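Local coordinates for protein 3-hydroxyadipyl-CoA dehydrogenase (Escherichia coli, PDB 3MOG) that catalyses the NAD-dependent oxidation of 3-hydroxyadipyl-CoA to 3-oxoadipyl-CoA in the breakdown of phenylacetate, at residues 400-405 with 458-463; 394-399 with 443-448; 188-193 with 416-421. One frame throughout, in Å; residues are numbered along the deposited sequence.

Contact 1: residues 400-405 with 458-463; sequences EALDAL and RPCSLL
Within the second 3-hydroxyacyl-CoA dehydrogenase C-terminal domain, an all-helical bundle, the late part of helix 390-406 packs against the loop 458-460 and the first turn of helix 461-473. Leu-402 is the central side chain. Its CG lies anti to the carbonyl carbon (chi1 -78°), and an extended chi2 then sends the two methyls to different partners on the opposing turn. CD1 reaches Leu-463, 3.6 Å from its CB, the two side chains crossing obliquely. CD2 meets CD2 of Leu-462 at 3.8 Å, methyl to methyl, the two chains crossing at about a right angle. The same Leu-462 methyl is shared with the next turn of the helix, since CD2 of Leu-405 also lies 3.8 Å from it; with CG anti to the backbone N, both Leu-405 and Leu-462 extend toward each other. Cys-460, the N-cap residue of helix 461-473, holds SG in the crowded position between its backbone N and carbonyl carbon (chi1 76°). That rotation sets the sulfur against the helix, 3.6 Å from Leu-402 CB.

At the polar margin, Arg-458 bends at chi2 (94°) and brings its guanidinium over Cys-460, whose CB stands above one face toward the rim. The ion pair with Asp-403 is long and purely electrostatic: OD1 sits off the guanidinium plane, lined up with none of its N-H bonds. The stronger partners of Asp-403 are Arg-193 and Arg-258, both through OD2, and this cluster of positive charge would be expected to favour the ionised carboxylate. At the subunit interface Ser-461 OG is hydrogen-bonded to His-451 of a second subunit as well as to Gln-406 of its own chain. Across the contact, Asp-403 OD1 stands 3.8 Å from Arg-458 NH2.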
# COMPACT_ATOMS: atom_id res chain seq x y z
N GLU C 400 -3.87 -16.60 7.35
CA GLU C 400 -4.27 -16.55 5.94
C GLU C 400 -5.39 -17.54 5.56
O GLU C 400 -6.30 -17.18 4.81
CB GLU C 400 -3.03 -16.74 5.05
CG GLU C 400 -3.23 -16.20 3.64
CD GLU C 400 -3.66 -14.75 3.64
OE1 GLU C 400 -4.80 -14.47 3.22
OE2 GLU C 400 -2.86 -13.91 4.10
N ALA C 401 -5.33 -18.76 6.08
CA ALA C 401 -6.43 -19.73 5.89
C ALA C 401 -7.75 -19.26 6.50
O ALA C 401 -8.82 -19.41 5.91
CB ALA C 401 -6.05 -21.08 6.47
N LEU C 402 -7.65 -18.67 7.69
CA LEU C 402 -8.79 -18.13 8.38
C LEU C 402 -9.39 -16.94 7.62
O LEU C 402 -10.61 -16.79 7.57
CB LEU C 402 -8.38 -17.69 9.78
CG LEU C 402 -8.23 -18.75 10.87
CD1 LEU C 402 -7.52 -18.11 12.03
CD2 LEU C 402 -9.56 -19.34 11.32
N ASP C 403 -8.53 -16.10 7.05
CA ASP C 403 -9.03 -14.95 6.29
C ASP C 403 -9.76 -15.42 5.02
O ASP C 403 -10.79 -14.85 4.64
CB ASP C 403 -7.91 -14.00 5.92
CG ASP C 403 -8.40 -12.82 5.10
OD1 ASP C 403 -9.06 -11.94 5.67
OD2 ASP C 403 -8.14 -12.79 3.87
N ALA C 404 -9.24 -16.46 4.39
CA ALA C 404 -9.87 -17.01 3.21
C ALA C 404 -11.25 -17.59 3.56
O ALA C 404 -12.20 -17.41 2.80
CB ALA C 404 -8.98 -18.08 2.57
N LEU C 405 -11.34 -18.25 4.72
CA LEU C 405 -12.61 -18.84 5.19
C LEU C 405 -13.62 -17.76 5.50
O LEU C 405 -14.78 -17.85 5.11
CB LEU C 405 -12.40 -19.73 6.42
CG LEU C 405 -13.62 -20.34 7.12
CD1 LEU C 405 -14.46 -21.20 6.16
CD2 LEU C 405 -13.17 -21.17 8.33
N ARG C 458 -1.33 -8.52 11.60
CA ARG C 458 -2.67 -8.44 12.19
C ARG C 458 -3.33 -9.82 12.28
O ARG C 458 -3.34 -10.59 11.31
CB ARG C 458 -3.57 -7.43 11.44
CG ARG C 458 -4.04 -7.83 10.01
CD ARG C 458 -5.40 -8.52 10.01
NE ARG C 458 -5.77 -9.01 8.68
CZ ARG C 458 -5.38 -10.18 8.20
NH1 ARG C 458 -4.60 -10.96 8.93
NH2 ARG C 458 -5.75 -10.57 6.98
N PRO C 459 -3.85 -10.17 13.47
CA PRO C 459 -4.74 -11.32 13.61
C PRO C 459 -6.02 -11.01 12.83
O PRO C 459 -6.55 -9.88 12.93
CB PRO C 459 -5.10 -11.31 15.08
CG PRO C 459 -4.01 -10.54 15.74
CD PRO C 459 -3.60 -9.51 14.77
N CYS C 460 -6.50 -11.95 12.03
CA CYS C 460 -7.71 -11.65 11.26
C CYS C 460 -8.95 -11.75 12.16
O CYS C 460 -8.89 -12.35 13.23
CB CYS C 460 -7.83 -12.51 9.99
SG CYS C 460 -8.34 -14.17 10.29
N SER C 461 -10.05 -11.16 11.72
CA SER C 461 -11.24 -11.05 12.56
C SER C 461 -11.77 -12.43 13.04
O SER C 461 -12.16 -12.58 14.21
CB SER C 461 -12.30 -10.19 11.86
OG SER C 461 -13.61 -10.44 12.35
N LEU C 462 -11.68 -13.45 12.17
CA LEU C 462 -12.09 -14.83 12.52
C LEU C 462 -11.17 -15.50 13.54
O LEU C 462 -11.61 -16.35 14.32
CB LEU C 462 -12.25 -15.71 11.27
CG LEU C 462 -12.83 -17.12 11.45
CD1 LEU C 462 -14.24 -17.07 12.05
CD2 LEU C 462 -12.84 -17.88 10.12
N LEU C 463 -9.89 -15.14 13.53
CA LEU C 463 -8.98 -15.62 14.56
C LEU C 463 -9.39 -15.10 15.93
O LEU C 463 -9.52 -15.90 16.87
CB LEU C 463 -7.51 -15.31 14.26
CG LEU C 463 -6.43 -15.73 15.28
CD1 LEU C 463 -6.41 -17.22 15.57
CD2 LEU C 463 -5.05 -15.29 14.81

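Contact 2: residues 394-399 with 443-448; sequences VAMIIN and RLLENL
The short helical segments 394-399 and 443-448 cross steeply, their axes 10.4 Å apart at closest approach with a signed angle of -103°. Their closest CA atoms, those of Ala-395 and Leu-445, are 7.1 Å apart, a separation consistent with the small alanine side chain at the crossing. Leu-445 carries most of the contact: its CG, anti to the carbonyl carbon (chi1 -68°), extends toward helix 390-406, and chi2 (172°) turns the two methyls to different residues there. CD2 sits 3.8 Å from Ala-395 CB, and Met-396, bent at chi2 and chi3, lays its SD the same 3.8 Å from that methyl. This is helix packing inside the C-terminal all-helical domain, where helix 438-452 crosses helix 390-406. The other methyl, CD1, lies against the carboxamide of Asn-399, 3.7 Å from CG. That amide is fixed from elsewhere, ND2 bonding to the carbonyl of Arg-458 and OD1 accepting from the backbone N of Cys-460. An alanine in place of Leu-445 would remove both methyls and would probably loosen the packing around Ala-395 and Met-396 and the apolar cover on the Asn-399 amide. Leu-444 adds a further touch, its CD2 3.8 Å from Ala-395 CB.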
# COMPACT_ATOMS: atom_id res chain seq x y z
N VAL C 394 3.90 -20.87 10.85
CA VAL C 394 2.67 -21.66 10.91
C VAL C 394 1.49 -20.77 11.32
O VAL C 394 0.45 -20.83 10.69
CB VAL C 394 2.82 -22.92 11.78
CG1 VAL C 394 1.49 -23.65 11.88
CG2 VAL C 394 3.89 -23.87 11.19
N ALA C 395 1.69 -19.90 12.32
CA ALA C 395 0.72 -18.84 12.68
C ALA C 395 0.24 -18.03 11.49
O ALA C 395 -0.97 -17.85 11.31
CB ALA C 395 1.29 -17.90 13.78
N MET C 396 1.17 -17.56 10.67
CA MET C 396 0.80 -16.76 9.48
C MET C 396 0.08 -17.57 8.39
O MET C 396 -0.84 -17.05 7.76
CB MET C 396 2.00 -16.03 8.92
CG MET C 396 2.43 -14.84 9.80
SD MET C 396 1.34 -13.42 9.68
CE MET C 396 1.87 -12.89 8.07
N ILE C 397 0.48 -18.83 8.19
CA ILE C 397 -0.24 -19.75 7.30
C ILE C 397 -1.70 -19.90 7.76
O ILE C 397 -2.63 -19.79 6.95
CB ILE C 397 0.45 -21.15 7.24
CG1 ILE C 397 1.76 -21.09 6.46
CG2 ILE C 397 -0.44 -22.20 6.58
CD1 ILE C 397 2.64 -22.33 6.63
N ILE C 398 -1.88 -20.13 9.06
CA ILE C 398 -3.21 -20.32 9.67
C ILE C 398 -4.09 -19.06 9.60
O ILE C 398 -5.29 -19.12 9.31
CB ILE C 398 -3.03 -20.79 11.12
CG1 ILE C 398 -2.41 -22.19 11.15
CG2 ILE C 398 -4.34 -20.74 11.91
CD1 ILE C 398 -1.96 -22.60 12.56
N ASN C 399 -3.48 -17.91 9.85
CA ASN C 399 -4.12 -16.60 9.76
C ASN C 399 -4.69 -16.34 8.36
O ASN C 399 -5.85 -15.94 8.21
CB ASN C 399 -3.09 -15.54 10.10
CG ASN C 399 -3.71 -14.27 10.61
OD1 ASN C 399 -4.75 -14.28 11.27
ND2 ASN C 399 -3.04 -13.14 10.35
N ARG C 443 -2.23 -14.80 20.51
CA ARG C 443 -1.27 -14.09 21.36
C ARG C 443 0.07 -13.80 20.64
O ARG C 443 0.60 -12.69 20.72
CB ARG C 443 -1.03 -14.86 22.65
CG ARG C 443 0.01 -14.22 23.59
CD ARG C 443 0.13 -14.97 24.90
NE ARG C 443 0.35 -16.41 24.70
CZ ARG C 443 0.30 -17.32 25.66
NH1 ARG C 443 0.04 -16.97 26.91
NH2 ARG C 443 0.52 -18.60 25.36
N LEU C 444 0.57 -14.82 19.94
CA LEU C 444 1.77 -14.73 19.14
C LEU C 444 1.68 -13.64 18.07
O LEU C 444 2.53 -12.73 18.03
CB LEU C 444 2.03 -16.09 18.51
CG LEU C 444 3.10 -16.30 17.44
CD1 LEU C 444 4.46 -15.86 17.90
CD2 LEU C 444 3.13 -17.79 17.15
N LEU C 445 0.64 -13.70 17.25
CA LEU C 445 0.47 -12.71 16.18
C LEU C 445 0.32 -11.29 16.73
O LEU C 445 0.90 -10.36 16.16
CB LEU C 445 -0.68 -13.09 15.23
CG LEU C 445 -0.42 -14.34 14.35
CD1 LEU C 445 -1.64 -14.75 13.60
CD2 LEU C 445 0.70 -14.13 13.35
N GLU C 446 -0.41 -11.13 17.85
CA GLU C 446 -0.53 -9.82 18.53
C GLU C 446 0.82 -9.29 18.97
O GLU C 446 1.10 -8.09 18.80
CB GLU C 446 -1.47 -9.87 19.74
CG GLU C 446 -2.95 -9.91 19.39
CD GLU C 446 -3.86 -9.96 20.61
OE1 GLU C 446 -3.53 -10.66 21.58
OE2 GLU C 446 -4.92 -9.29 20.61
N ASN C 447 1.67 -10.17 19.50
CA ASN C 447 3.04 -9.79 19.88
C ASN C 447 3.89 -9.41 18.68
O ASN C 447 4.57 -8.39 18.71
CB ASN C 447 3.72 -10.89 20.69
CG ASN C 447 3.35 -10.86 22.16
OD1 ASN C 447 3.09 -9.80 22.73
ND2 ASN C 447 3.31 -12.02 22.77
N LEU C 448 3.82 -10.21 17.62
CA LEU C 448 4.51 -9.86 16.37
C LEU C 448 4.04 -8.51 15.81
O LEU C 448 4.86 -7.69 15.41
CB LEU C 448 4.35 -10.97 15.33
CG LEU C 448 5.00 -12.30 15.71
CD1 LEU C 448 4.73 -13.31 14.65
CD2 LEU C 448 6.51 -12.14 15.91

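Contact 3: residues 188-193 with 416-421; sequences GFIVNR and DTAMRL
Two adjacent residues of 188-193, Ile-190 and Val-191, make the packed half of this contact, and two adjacent residues of helix 412-422, Ala-418 and Met-419, receive them. The tight point is the Ala-418 methyl. Ile-190 places CG2 anti to its backbone N, 3.7 Å from Ala-418 CB, while Val-191 brings CG2 to 3.8 Å from the same carbon, so two branched side chains converge on one methyl from directions roughly a right angle apart. That Val-191 methyl also rests 3.7 Å from the carbonyl O of Ala-418, where the helix backbone itself becomes part of the surface.

The packing is looser at Met-419. Its chain, bent at chi2 and chi3, swings the thioether back over the opposing backbone, leaving SD 3.9 Å from Val-191 CA but 4.1 Å from Ile-190 CG2 and farther still from the valine methyl. On the far side of helix 412-422 from Val-191, Arg-420 is exposed to solvent, and Thr-417 is partly so. Meanwhile, the amide nitrogens of both Ile-190 and Val-191 are hydrogen-bonded to Glu-154 OE2 of strand 152-157, which anchors the turn leading into helix 191-194 to the sheet.

With 222 residues between its segments, this buried apolar patch joins the two C-terminal-type helical domains of a duplicated 3-hydroxyacyl-CoA dehydrogenase, beside the large sheet of the NAD-binding Rossmann domain.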
# COMPACT_ATOMS: atom_id res chain seq x y z
N GLY C 188 -5.22 -16.28 -6.35
CA GLY C 188 -4.44 -17.36 -5.75
C GLY C 188 -5.27 -18.57 -5.36
O GLY C 188 -4.74 -19.53 -4.80
N PHE C 189 -6.57 -18.52 -5.66
CA PHE C 189 -7.56 -19.54 -5.26
C PHE C 189 -7.46 -19.91 -3.76
O PHE C 189 -7.60 -19.03 -2.90
CB PHE C 189 -7.54 -20.76 -6.20
CG PHE C 189 -7.66 -20.41 -7.68
CD1 PHE C 189 -8.41 -19.30 -8.11
CD2 PHE C 189 -7.06 -21.21 -8.64
CE1 PHE C 189 -8.53 -19.00 -9.46
CE2 PHE C 189 -7.17 -20.92 -9.99
CZ PHE C 189 -7.90 -19.81 -10.41
N ILE C 190 -7.22 -21.18 -3.44
CA ILE C 190 -6.88 -21.57 -2.06
C ILE C 190 -5.37 -21.75 -1.93
O ILE C 190 -4.71 -21.02 -1.17
CB ILE C 190 -7.55 -22.88 -1.61
CG1 ILE C 190 -9.06 -22.84 -1.76
CG2 ILE C 190 -7.21 -23.20 -0.15
CD1 ILE C 190 -9.65 -24.26 -1.66
N VAL C 191 -4.83 -22.71 -2.67
CA VAL C 191 -3.44 -23.14 -2.51
C VAL C 191 -2.40 -22.04 -2.71
O VAL C 191 -1.57 -21.81 -1.84
CB VAL C 191 -3.09 -24.38 -3.40
CG1 VAL C 191 -1.65 -24.79 -3.18
CG2 VAL C 191 -4.03 -25.54 -3.12
N ASN C 192 -2.44 -21.34 -3.84
CA ASN C 192 -1.46 -20.27 -4.11
C ASN C 192 -1.59 -19.09 -3.15
O ASN C 192 -0.63 -18.36 -2.93
CB ASN C 192 -1.56 -19.76 -5.55
CG ASN C 192 -0.78 -20.60 -6.55
OD1 ASN C 192 0.10 -21.37 -6.19
ND2 ASN C 192 -1.09 -20.41 -7.82
N ARG C 193 -2.78 -18.89 -2.60
CA ARG C 193 -3.02 -17.82 -1.64
C ARG C 193 -2.54 -18.18 -0.24
O ARG C 193 -1.81 -17.42 0.38
CB ARG C 193 -4.51 -17.46 -1.62
CG ARG C 193 -4.88 -16.35 -0.65
CD ARG C 193 -6.27 -16.57 -0.13
NE ARG C 193 -6.76 -15.47 0.70
CZ ARG C 193 -7.85 -14.76 0.44
NH1 ARG C 193 -8.54 -15.00 -0.66
NH2 ARG C 193 -8.24 -13.79 1.26
N ASP C 416 -8.52 -27.09 4.31
CA ASP C 416 -7.63 -28.11 4.89
C ASP C 416 -7.17 -29.10 3.83
O ASP C 416 -5.97 -29.35 3.68
CB ASP C 416 -8.31 -28.84 6.06
CG ASP C 416 -8.34 -28.03 7.35
OD1 ASP C 416 -7.56 -27.06 7.49
OD2 ASP C 416 -9.15 -28.37 8.25
N THR C 417 -8.12 -29.64 3.07
CA THR C 417 -7.83 -30.63 2.04
C THR C 417 -6.85 -30.09 1.01
O THR C 417 -5.85 -30.74 0.70
CB THR C 417 -9.11 -31.09 1.36
OG1 THR C 417 -9.95 -31.71 2.34
CG2 THR C 417 -8.80 -32.09 0.25
N ALA C 418 -7.11 -28.88 0.52
CA ALA C 418 -6.23 -28.24 -0.45
C ALA C 418 -4.78 -28.14 -0.01
O ALA C 418 -3.87 -28.39 -0.80
CB ALA C 418 -6.77 -26.86 -0.83
N MET C 419 -4.56 -27.78 1.25
CA MET C 419 -3.22 -27.64 1.75
C MET C 419 -2.55 -29.02 2.00
O MET C 419 -1.35 -29.17 1.81
CB MET C 419 -3.21 -26.74 2.99
CG MET C 419 -3.82 -25.33 2.77
SD MET C 419 -3.53 -24.56 1.16
CE MET C 419 -1.81 -24.17 1.31
N ARG C 420 -3.34 -30.01 2.41
CA ARG C 420 -2.82 -31.38 2.53
C ARG C 420 -2.44 -31.98 1.18
O ARG C 420 -1.40 -32.62 1.06
CB ARG C 420 -3.84 -32.29 3.21
CG ARG C 420 -3.50 -32.67 4.64
CD ARG C 420 -4.55 -33.62 5.20
NE ARG C 420 -5.81 -32.93 5.44
CZ ARG C 420 -6.97 -33.20 4.85
NH1 ARG C 420 -7.05 -34.18 3.96
NH2 ARG C 420 -8.05 -32.50 5.18
N LEU C 421 -3.27 -31.77 0.16
CA LEU C 421 -3.03 -32.42 -1.13
C LEU C 421 -2.22 -31.60 -2.12
O LEU C 421 -1.36 -32.14 -2.81
CB LEU C 421 -4.34 -32.93 -1.72
CG LEU C 421 -5.01 -34.02 -0.85
CD1 LEU C 421 -6.33 -34.48 -1.43
CD2 LEU C 421 -4.09 -35.24 -0.59

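How the contacts relate
From the N terminus, 188-193 comes first, just after strand 179-184, and contact 3 closes the longest loop by bringing 416-421 back to it, past the second sheet and helix 390-406. Contacts 1 and 2 both start on that helix and close shorter, largely helical loops to 458-463 and 443-448. Segments of every pair of contacts alternate along the chain, so all three loops cross and none nests. Contacts 1 and 2 touch through Asn-399, and their centres are 10 Å apart; contacts 1 and 3 are joined by Arg-193 and Asp-403. Together they tie the second helical domain internally and to the first.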